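Local coordinates for DCN1-like protein 3 (Homo sapiens, PDB 4GBA), which promotes cullin neddylation by helping transfer NEDD8 from N-terminally acetylated E2 enzymes to cullin–RBX complexes, its DCUN1 domain binding both partners, at residues A[29-34]-A[74-79]; A[43-48]-A[100-105]; A[148-153]-A[184-189]. All coordinates share one frame; numbering follows the deposited sequence.

How the contacts relate
The three contacts sample the mainly helical DCUN1 domain at three places. Contact 1 joins helices 25-34 and 76-89, and contact 2 joins helices 42-50 and 93-107; their segments alternate, so they cross along the chain. Their centres lie about 18 Å apart and they touch, with Leu47 of contact 2 packing on Phe31 and Ile79. Contact 3 follows later in the sequence, its centre about 24 Å from that of contact 2 and about 40 Å from that of contact 1, which lies on the opposite side of the chain's centre. Val44, Leu45 and Ala48 of contact 2 pack on the bound E2 peptide, which contact 1 reaches through Glu29; contact 3 joins a surface loop to the last helix.

Contact 1 of 3, residues A[29-34]-A[74-79]; sequences ERFCND and DSIDGI
Phe31 reaches the helix that starts at Ile76 because its first torsion is extended (chi1 178°), with CG pointing away from its own backbone nitrogen, carrying the ring outward from a bond that does not itself aim across the gap. In Ile76 a second torsion of -62° places CD1 between Phe31 and Asp34. There this one methyl serves two neighbours, standing 3.9 Å from Phe31 CE1 in an oblique approach and 3.9 Å from Asp34 CB. Its sister branch CG2 goes to the backbone, 3.5 Å from Asp34 O. A turn further on, Ile79 comes head-on to the ring and sets its CD1 at the ring edge, 4.0 Å from Phe31 CZ.

The result is an apolar seam between the end of helix 25-34 and the first turn of helix 76-89, part of the helical DCUN1 domain. That first turn is N-capped by Ser75, whose OG accepts from Gly78 N at 2.8 Å, and Ile76 is the first helical residue after the cap. An alanine here, lacking both CD1 and CG2 of Ile76, would probably leave a gap between the Phe31 ring, Asp34 and Tyr15. Tyr15 also meets the Phe31 ring edge-to-face and hydrogen-bonds to Asp34 OD2, so the aspartate offers carbon to Ile76 and its charge to a hydroxyl. Leu47 of helix 42-50 packs on both Phe31 and Ile79, and Leu11 of helix 7-13 touches Ile76.

On helix 25-34, Arg30 grips Glu29 side-on in a salt bridge, and Glu29 itself packs on an apolar side chain of the bound peptide.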
loop_
_atom_site.group_PDB
_atom_site.type_symbol
_atom_site.label_atom_id
_atom_site.label_comp_id
_atom_site.label_asym_id
_atom_site.label_seq_id
_atom_site.Cartn_x
_atom_site.Cartn_y
_atom_site.Cartn_z
ATOM N N GLU A 29 -10.953 0.757 13.028
ATOM C CA GLU A 29 -10.106 0.226 14.100
ATOM C C GLU A 29 -10.795 -0.973 14.783
ATOM O O GLU A 29 -10.193 -2.037 14.938
ATOM C CB GLU A 29 -9.719 1.352 15.094
ATOM C CG GLU A 29 -8.778 0.934 16.232
ATOM C CD GLU A 29 -9.463 0.077 17.305
ATOM O OE1 GLU A 29 -10.597 0.410 17.713
ATOM O OE2 GLU A 29 -8.870 -0.933 17.737
ATOM N N ARG A 30 -12.059 -0.819 15.165
ATOM C CA ARG A 30 -12.852 -1.948 15.688
ATOM C C ARG A 30 -12.962 -3.099 14.672
ATOM O O ARG A 30 -12.877 -4.279 15.026
ATOM C CB ARG A 30 -14.255 -1.482 16.092
ATOM C CG ARG A 30 -14.298 -0.532 17.297
ATOM C CD ARG A 30 -13.898 -1.224 18.624
ATOM N NE ARG A 30 -12.449 -1.392 18.762
ATOM C CZ ARG A 30 -11.865 -2.219 19.629
ATOM N NH1 ARG A 30 -12.605 -2.965 20.445
ATOM N NH2 ARG A 30 -10.537 -2.310 19.671
ATOM N N PHE A 31 -13.161 -2.745 13.405
ATOM C CA PHE A 31 -13.253 -3.728 12.328
ATOM C C PHE A 31 -11.970 -4.571 12.218
ATOM O O PHE A 31 -12.038 -5.793 12.179
ATOM C CB PHE A 31 -13.622 -3.013 11.017
ATOM C CG PHE A 31 -13.704 -3.906 9.814
ATOM C CD1 PHE A 31 -14.695 -4.866 9.704
ATOM C CD2 PHE A 31 -12.816 -3.750 8.763
ATOM C CE1 PHE A 31 -14.782 -5.681 8.580
ATOM C CE2 PHE A 31 -12.909 -4.561 7.630
ATOM C CZ PHE A 31 -13.895 -5.522 7.543
ATOM N N CYS A 32 -10.805 -3.934 12.205
ATOM C CA CYS A 32 -9.530 -4.671 12.224
ATOM C C CYS A 32 -9.338 -5.458 13.519
ATOM O O CYS A 32 -8.792 -6.572 13.516
ATOM C CB CYS A 32 -8.337 -3.726 12.022
ATOM S SG CYS A 32 -8.344 -2.874 10.417
ATOM N N ASN A 33 -9.767 -4.873 14.630
ATOM C CA ASN A 33 -9.694 -5.593 15.893
ATOM C C ASN A 33 -10.500 -6.900 15.845
ATOM O O ASN A 33 -9.989 -7.955 16.207
ATOM C CB ASN A 33 -10.135 -4.712 17.063
ATOM C CG ASN A 33 -10.064 -5.440 18.393
ATOM O OD1 ASN A 33 -8.985 -5.772 18.870
ATOM N ND2 ASN A 33 -11.214 -5.690 18.993
ATOM N N ASP A 34 -11.743 -6.831 15.374
ATOM C CA ASP A 34 -12.562 -8.035 15.228
ATOM C C ASP A 34 -11.956 -9.058 14.270
ATOM O O ASP A 34 -12.027 -10.257 14.510
ATOM C CB ASP A 34 -13.976 -7.676 14.797
ATOM C CG ASP A 34 -14.753 -6.971 15.889
ATOM O OD1 ASP A 34 -14.351 -7.079 17.069
ATOM O OD2 ASP A 34 -15.768 -6.322 15.577
ATOM N N ASP A 74 -20.320 -12.033 4.465
ATOM C CA ASP A 74 -21.233 -11.120 5.129
ATOM C C ASP A 74 -20.947 -11.156 6.641
ATOM O O ASP A 74 -21.780 -10.770 7.467
ATOM C CB ASP A 74 -22.690 -11.467 4.816
ATOM C CG ASP A 74 -23.084 -12.858 5.309
ATOM O OD1 ASP A 74 -22.266 -13.539 5.977
ATOM O OD2 ASP A 74 -24.242 -13.265 5.057
ATOM N N SER A 75 -19.755 -11.625 6.993
ATOM C CA SER A 75 -19.403 -11.768 8.402
ATOM C C SER A 75 -17.902 -11.655 8.635
ATOM O O SER A 75 -17.101 -11.870 7.720
ATOM C CB SER A 75 -19.886 -13.119 8.933
ATOM O OG SER A 75 -18.959 -14.133 8.580
ATOM N N ILE A 76 -17.541 -11.336 9.873
ATOM C CA ILE A 76 -16.151 -11.263 10.301
ATOM C C ILE A 76 -15.422 -12.585 10.050
ATOM O O ILE A 76 -14.292 -12.608 9.532
ATOM C CB ILE A 76 -16.055 -10.895 11.807
ATOM C CG1 ILE A 76 -16.462 -9.440 12.025
ATOM C CG2 ILE A 76 -14.653 -11.132 12.327
ATOM C CD1 ILE A 76 -15.541 -8.435 11.306
ATOM N N ASP A 77 -16.076 -13.688 10.413
ATOM C CA ASP A 77 -15.499 -15.012 10.207
ATOM C C ASP A 77 -15.380 -15.384 8.736
ATOM O O ASP A 77 -14.438 -16.067 8.341
ATOM C CB ASP A 77 -16.280 -16.080 10.977
ATOM C CG ASP A 77 -15.720 -16.312 12.377
ATOM O OD1 ASP A 77 -15.073 -15.396 12.938
ATOM O OD2 ASP A 77 -15.918 -17.419 12.907
ATOM N N GLY A 78 -16.324 -14.915 7.927
ATOM C CA GLY A 78 -16.284 -15.158 6.498
ATOM C C GLY A 78 -15.123 -14.438 5.839
ATOM O O GLY A 78 -14.434 -15.008 5.000
ATOM N N ILE A 79 -14.912 -13.177 6.215
ATOM C CA ILE A 79 -13.784 -12.409 5.703
ATOM C C ILE A 79 -12.457 -13.074 6.057
ATOM O O ILE A 79 -11.612 -13.271 5.188
ATOM C CB ILE A 79 -13.806 -10.942 6.206
ATOM C CG1 ILE A 79 -15.037 -10.220 5.662
ATOM C CG2 ILE A 79 -12.545 -10.208 5.759
ATOM C CD1 ILE A 79 -15.479 -9.047 6.445
#

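Contact 2 of 3, residues A[43-48]-A[100-105]; sequences RVLLLA and YRFTFQ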
loop_
_atom_site.group_PDB
_atom_site.type_symbol
_atom_site.label_atom_id
_atom_site.label_comp_id
_atom_site.label_asym_id
_atom_site.label_seq_id
_atom_site.Cartn_x
_atom_site.Cartn_y
_atom_site.Cartn_z
ATOM N N ARG A 43 -2.688 -7.868 4.909
ATOM C CA ARG A 43 -4.057 -8.306 4.633
ATOM C C ARG A 43 -5.048 -7.164 4.601
ATOM O O ARG A 43 -6.052 -7.235 3.897
ATOM C CB ARG A 43 -4.535 -9.305 5.670
ATOM C CG ARG A 43 -4.076 -10.704 5.430
ATOM C CD ARG A 43 -4.090 -11.440 6.735
ATOM N NE ARG A 43 -3.239 -12.612 6.679
ATOM C CZ ARG A 43 -3.158 -13.502 7.655
ATOM N NH1 ARG A 43 -3.889 -13.324 8.751
ATOM N NH2 ARG A 43 -2.359 -14.561 7.526
ATOM N N VAL A 44 -4.778 -6.125 5.390
ATOM C CA VAL A 44 -5.654 -4.959 5.442
ATOM C C VAL A 44 -5.513 -4.133 4.165
ATOM O O VAL A 44 -6.511 -3.649 3.617
ATOM C CB VAL A 44 -5.405 -4.106 6.714
ATOM C CG1 VAL A 44 -6.255 -2.844 6.692
ATOM C CG2 VAL A 44 -5.697 -4.953 7.973
ATOM N N LEU A 45 -4.279 -3.991 3.683
ATOM C CA LEU A 45 -4.057 -3.437 2.349
ATOM C C LEU A 45 -4.829 -4.269 1.288
ATOM O O LEU A 45 -5.513 -3.705 0.424
ATOM C CB LEU A 45 -2.557 -3.363 2.025
ATOM C CG LEU A 45 -2.176 -2.901 0.612
ATOM C CD1 LEU A 45 -2.475 -1.398 0.402
ATOM C CD2 LEU A 45 -0.709 -3.229 0.304
ATOM N N LEU A 46 -4.752 -5.599 1.370
ATOM C CA LEU A 46 -5.492 -6.464 0.422
ATOM C C LEU A 46 -7.002 -6.237 0.489
ATOM O O LEU A 46 -7.666 -6.145 -0.535
ATOM C CB LEU A 46 -5.187 -7.941 0.655
ATOM C CG LEU A 46 -3.747 -8.382 0.420
ATOM C CD1 LEU A 46 -3.624 -9.911 0.481
ATOM C CD2 LEU A 46 -3.274 -7.866 -0.911
ATOM N N LEU A 47 -7.532 -6.132 1.702
ATOM C CA LEU A 47 -8.944 -5.832 1.911
ATOM C C LEU A 47 -9.328 -4.513 1.259
ATOM O O LEU A 47 -10.285 -4.461 0.493
ATOM C CB LEU A 47 -9.251 -5.782 3.409
ATOM C CG LEU A 47 -10.525 -6.421 3.955
ATOM C CD1 LEU A 47 -10.830 -7.773 3.271
ATOM C CD2 LEU A 47 -10.427 -6.579 5.491
ATOM N N ALA A 48 -8.588 -3.445 1.567
ATOM C CA ALA A 48 -8.840 -2.133 0.982
ATOM C C ALA A 48 -8.781 -2.213 -0.550
ATOM O O ALA A 48 -9.581 -1.595 -1.247
ATOM C CB ALA A 48 -7.825 -1.093 1.511
ATOM N N TYR A 100 -0.518 -3.108 -6.820
ATOM C CA TYR A 100 0.544 -2.101 -6.852
ATOM C C TYR A 100 0.082 -0.713 -7.346
ATOM O O TYR A 100 0.446 0.308 -6.749
ATOM C CB TYR A 100 1.742 -2.608 -7.665
ATOM C CG TYR A 100 2.966 -1.718 -7.571
ATOM C CD1 TYR A 100 3.857 -1.836 -6.507
ATOM C CD2 TYR A 100 3.236 -0.761 -8.546
ATOM C CE1 TYR A 100 4.976 -1.024 -6.407
ATOM C CE2 TYR A 100 4.364 0.066 -8.457
ATOM C CZ TYR A 100 5.227 -0.073 -7.387
ATOM O OH TYR A 100 6.340 0.740 -7.290
ATOM N N ARG A 101 -0.716 -0.661 -8.413
ATOM C CA ARG A 101 -1.246 0.623 -8.884
ATOM C C ARG A 101 -2.235 1.230 -7.883
ATOM O O ARG A 101 -2.205 2.440 -7.634
ATOM C CB ARG A 101 -1.899 0.500 -10.271
ATOM C CG ARG A 101 -1.061 -0.280 -11.286
ATOM C CD ARG A 101 -1.714 -0.345 -12.693
ATOM N NE ARG A 101 -0.972 0.482 -13.650
ATOM C CZ ARG A 101 -0.831 0.219 -14.950
ATOM N NH1 ARG A 101 -1.385 -0.870 -15.483
ATOM N NH2 ARG A 101 -0.119 1.051 -15.716
ATOM N N PHE A 102 -3.120 0.389 -7.336
ATOM C CA PHE A 102 -4.077 0.778 -6.297
ATOM C C PHE A 102 -3.367 1.344 -5.056
ATOM O O PHE A 102 -3.850 2.289 -4.437
ATOM C CB PHE A 102 -4.962 -0.419 -5.868
ATOM C CG PHE A 102 -5.713 -0.178 -4.577
ATOM C CD1 PHE A 102 -6.933 0.492 -4.577
ATOM C CD2 PHE A 102 -5.175 -0.576 -3.355
ATOM C CE1 PHE A 102 -7.613 0.737 -3.395
ATOM C CE2 PHE A 102 -5.853 -0.330 -2.170
ATOM C CZ PHE A 102 -7.073 0.328 -2.194
ATOM N N THR A 103 -2.240 0.751 -4.686
ATOM C CA THR A 103 -1.556 1.132 -3.451
ATOM C C THR A 103 -1.104 2.607 -3.481
ATOM O O THR A 103 -1.105 3.281 -2.451
ATOM C CB THR A 103 -0.379 0.167 -3.131
ATOM O OG1 THR A 103 -0.888 -1.168 -2.958
ATOM C CG2 THR A 103 0.368 0.595 -1.863
ATOM N N PHE A 104 -0.753 3.111 -4.669
ATOM C CA PHE A 104 -0.360 4.504 -4.787
ATOM C C PHE A 104 -1.551 5.421 -4.497
ATOM O O PHE A 104 -1.453 6.349 -3.682
ATOM C CB PHE A 104 0.246 4.823 -6.160
ATOM C CG PHE A 104 0.605 6.272 -6.317
ATOM C CD1 PHE A 104 1.866 6.733 -5.974
ATOM C CD2 PHE A 104 -0.339 7.189 -6.741
ATOM C CE1 PHE A 104 2.181 8.081 -6.084
ATOM C CE2 PHE A 104 -0.019 8.547 -6.842
ATOM C CZ PHE A 104 1.233 8.983 -6.519
ATOM N N GLN A 105 -2.668 5.136 -5.164
ATOM C CA GLN A 105 -3.915 5.889 -5.022
ATOM C C GLN A 105 -4.443 5.859 -3.580
ATOM O O GLN A 105 -4.982 6.847 -3.061
ATOM C CB GLN A 105 -4.976 5.306 -5.975
ATOM C CG GLN A 105 -6.114 6.265 -6.291
ATOM C CD GLN A 105 -5.609 7.630 -6.790
ATOM O OE1 GLN A 105 -4.647 7.709 -7.566
ATOM N NE2 GLN A 105 -6.249 8.707 -6.326
#
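Ala48 and Phe102 form the tight part of this contact. The ring corner CZ of Phe102 comes to 3.3 Å from Ala48 O, an oblique van der Waals approach, and CE1 of Phe102 lies 3.7 Å from the same oxygen. The small side chain of Ala48, its CB 4.0 Å from Phe102 CZ, probably allows the ring so near the helix backbone. A first torsion of 165° leaves the Phe102 ring beside its own carbonyl carbon, on a CB that already faces helix 42-50.

A second close meeting lies beside it. Leu45 and Thr103 cross at about a right angle, with Leu45 CD1 3.7 Å from Thr103 OG1 and 4.1 Å from Thr103 CG2. The hydroxyl is not stranded against the leucine, since it hydrogen-bonds to Leu99 O, one turn back in its own helix, and can therefore present itself to an apolar neighbour.

The two helical segments, 43-48 and 100-105, cross at 90°, their axes 10.6 Å apart, near the centre of the chain and within the DCUN1 domain. Val44, Leu45 and Ala48 also pack on a modified residue of the bound E2 peptide, so the helix surface that receives Phe102 and Thr103 adjoins the peptide site.

Packing is looser between Leu45 and Phe102, where CD1 and CE2 are 4.4 Å apart. The Phe102 ring is moreover only partly buried, with Trp49 and Phe106 as ring neighbours, whereas Leu45, Ala48 and Thr103 are buried. Arg101, on the same helix as Phe102, is exposed and touches Asn161 of helix 157-169.

Contact 3 of 3, residues A[148-153]-A[184-189]; sequences NPSGIK and PSLFDT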
loop_
_atom_site.group_PDB
_atom_site.type_symbol
_atom_site.label_atom_id
_atom_site.label_comp_id
_atom_site.label_asym_id
_atom_site.label_seq_id
_atom_site.Cartn_x
_atom_site.Cartn_y
_atom_site.Cartn_z
ATOM N N ASN A 148 17.099 9.935 2.894
ATOM C CA ASN A 148 16.671 11.037 2.029
ATOM C C ASN A 148 17.793 12.028 1.698
ATOM O O ASN A 148 17.632 13.241 1.864
ATOM C CB ASN A 148 15.463 11.774 2.631
ATOM C CG ASN A 148 14.783 12.700 1.627
ATOM O OD1 ASN A 148 15.002 12.597 0.414
ATOM N ND2 ASN A 148 13.946 13.603 2.127
ATOM N N PRO A 149 18.925 11.506 1.203
ATOM C CA PRO A 149 20.120 12.288 0.856
ATOM C C PRO A 149 19.788 13.568 0.098
ATOM O O PRO A 149 20.368 14.604 0.406
ATOM C CB PRO A 149 20.903 11.347 -0.069
ATOM C CG PRO A 149 20.494 9.983 0.350
ATOM C CD PRO A 149 19.071 10.081 0.855
ATOM N N SER A 150 18.874 13.494 -0.871
ATOM C CA SER A 150 18.599 14.625 -1.760
ATOM C C SER A 150 17.354 15.414 -1.367
ATOM O O SER A 150 16.833 16.199 -2.159
ATOM C CB SER A 150 18.503 14.170 -3.231
ATOM O OG SER A 150 17.459 13.228 -3.453
ATOM N N GLY A 151 16.885 15.208 -0.143
ATOM C CA GLY A 151 15.736 15.938 0.373
ATOM C C GLY A 151 14.554 16.075 -0.583
ATOM O O GLY A 151 14.215 17.178 -1.022
ATOM N N ILE A 152 13.917 14.954 -0.913
ATOM C CA ILE A 152 12.690 15.002 -1.695
ATOM C C ILE A 152 11.494 15.196 -0.753
ATOM O O ILE A 152 11.540 14.805 0.429
ATOM C CB ILE A 152 12.516 13.743 -2.584
ATOM C CG1 ILE A 152 12.740 12.466 -1.778
ATOM C CG2 ILE A 152 13.493 13.770 -3.761
ATOM C CD1 ILE A 152 11.526 11.580 -1.686
ATOM N N LYS A 153 10.442 15.830 -1.265
ATOM C CA LYS A 153 9.233 16.050 -0.480
ATOM C C LYS A 153 8.314 14.825 -0.553
ATOM O O LYS A 153 7.739 14.395 0.452
ATOM C CB LYS A 153 8.493 17.295 -0.971
ATOM N N PRO A 184 13.173 7.797 -13.709
ATOM C CA PRO A 184 13.089 9.041 -12.936
ATOM C C PRO A 184 14.446 9.288 -12.300
ATOM O O PRO A 184 15.127 8.328 -11.951
ATOM C CB PRO A 184 12.026 8.729 -11.882
ATOM C CG PRO A 184 11.190 7.650 -12.510
ATOM C CD PRO A 184 12.159 6.816 -13.285
ATOM N N SER A 185 14.854 10.547 -12.195
ATOM C CA SER A 185 16.217 10.868 -11.776
ATOM C C SER A 185 16.511 10.392 -10.360
ATOM O O SER A 185 17.658 10.100 -10.023
ATOM C CB SER A 185 16.491 12.369 -11.921
ATOM O OG SER A 185 15.589 13.117 -11.129
ATOM N N LEU A 186 15.473 10.299 -9.537
ATOM C CA LEU A 186 15.635 9.719 -8.206
ATOM C C LEU A 186 16.312 8.332 -8.222
ATOM O O LEU A 186 17.075 7.997 -7.310
ATOM C CB LEU A 186 14.299 9.655 -7.458
ATOM C CG LEU A 186 14.421 9.226 -5.988
ATOM C CD1 LEU A 186 15.242 10.257 -5.187
ATOM C CD2 LEU A 186 13.062 8.991 -5.338
ATOM N N PHE A 187 16.037 7.524 -9.243
ATOM C CA PHE A 187 16.666 6.209 -9.330
ATOM C C PHE A 187 18.187 6.335 -9.470
ATOM O O PHE A 187 18.932 5.547 -8.892
ATOM C CB PHE A 187 16.080 5.365 -10.470
ATOM C CG PHE A 187 14.600 5.050 -10.319
ATOM C CD1 PHE A 187 13.889 5.460 -9.206
ATOM C CD2 PHE A 187 13.932 4.331 -11.300
ATOM C CE1 PHE A 187 12.531 5.175 -9.078
ATOM C CE2 PHE A 187 12.578 4.044 -11.179
ATOM C CZ PHE A 187 11.878 4.472 -10.065
ATOM N N ASP A 188 18.642 7.333 -10.226
ATOM C CA ASP A 188 20.078 7.579 -10.397
ATOM C C ASP A 188 20.728 8.064 -9.096
ATOM O O ASP A 188 21.812 7.609 -8.721
ATOM C CB ASP A 188 20.352 8.579 -11.531
ATOM C CG ASP A 188 21.782 8.468 -12.071
ATOM O OD1 ASP A 188 22.237 7.332 -12.363
ATOM O OD2 ASP A 188 22.464 9.511 -12.194
ATOM N N THR A 189 20.057 8.992 -8.419
ATOM C CA THR A 189 20.482 9.448 -7.102
ATOM C C THR A 189 20.688 8.259 -6.160
ATOM O O THR A 189 21.600 8.256 -5.323
ATOM C CB THR A 189 19.433 10.388 -6.476
ATOM O OG1 THR A 189 19.182 11.489 -7.355
ATOM C CG2 THR A 189 19.911 10.906 -5.131
HETATM O O HOH W 1 17.182 12.906 -6.741
#
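Ile152, which meets Leu186 across the contact, is held from behind by the flat amide of Asn148. OD1 of Asn148 accepts from Ile152 N at 2.9 Å, in the carbonyl plane and on a lone pair, while ND2 of Asn148 donates to Ile152 O at 3.2 Å, the acceptor sitting 22° out of the amide plane. The one side-chain amide thus bonds to both the N and the O of Ile152. On the partner segment the flat group is the Phe187 ring, which carries Pro184 CD over one face, offset toward the rim, and also meets the rings of Phe166 and Trp141.

The contact itself is light and lies at the surface. CD1 of Leu186 reaches the loop from a CG anti to the backbone N (chi1 -172°), and this methyl ends 4.2 Å from Ile152 CG2 and 4.1 Å from Ser150 OG. The two apolar side chains cross at about a right angle. Alongside, Thr189 brings its methyl CG2 to 3.8 Å from Ser150 OG. A water lies between the Ser150 and Thr189 hydroxyls, though its link to Ser150 is weak.

A type I turn from Asn148 to Gly151, closed by Gly151 N bonding to Asn148 O at 2.9 Å, presents Ser150 to the helix. Asn148 leaves helix 138-147 with positive phi, and beyond Lys153 the chain enters strand 154-155, paired antiparallel with 117-118, an arrangement consistent with the EF-hand clan of this cullin-binding region. The first turns of helix 185-199 pack against this loop, with Leu186 and Thr189 also resting on Phe144 of helix 138-147 and Phe187 touching helix 157-169.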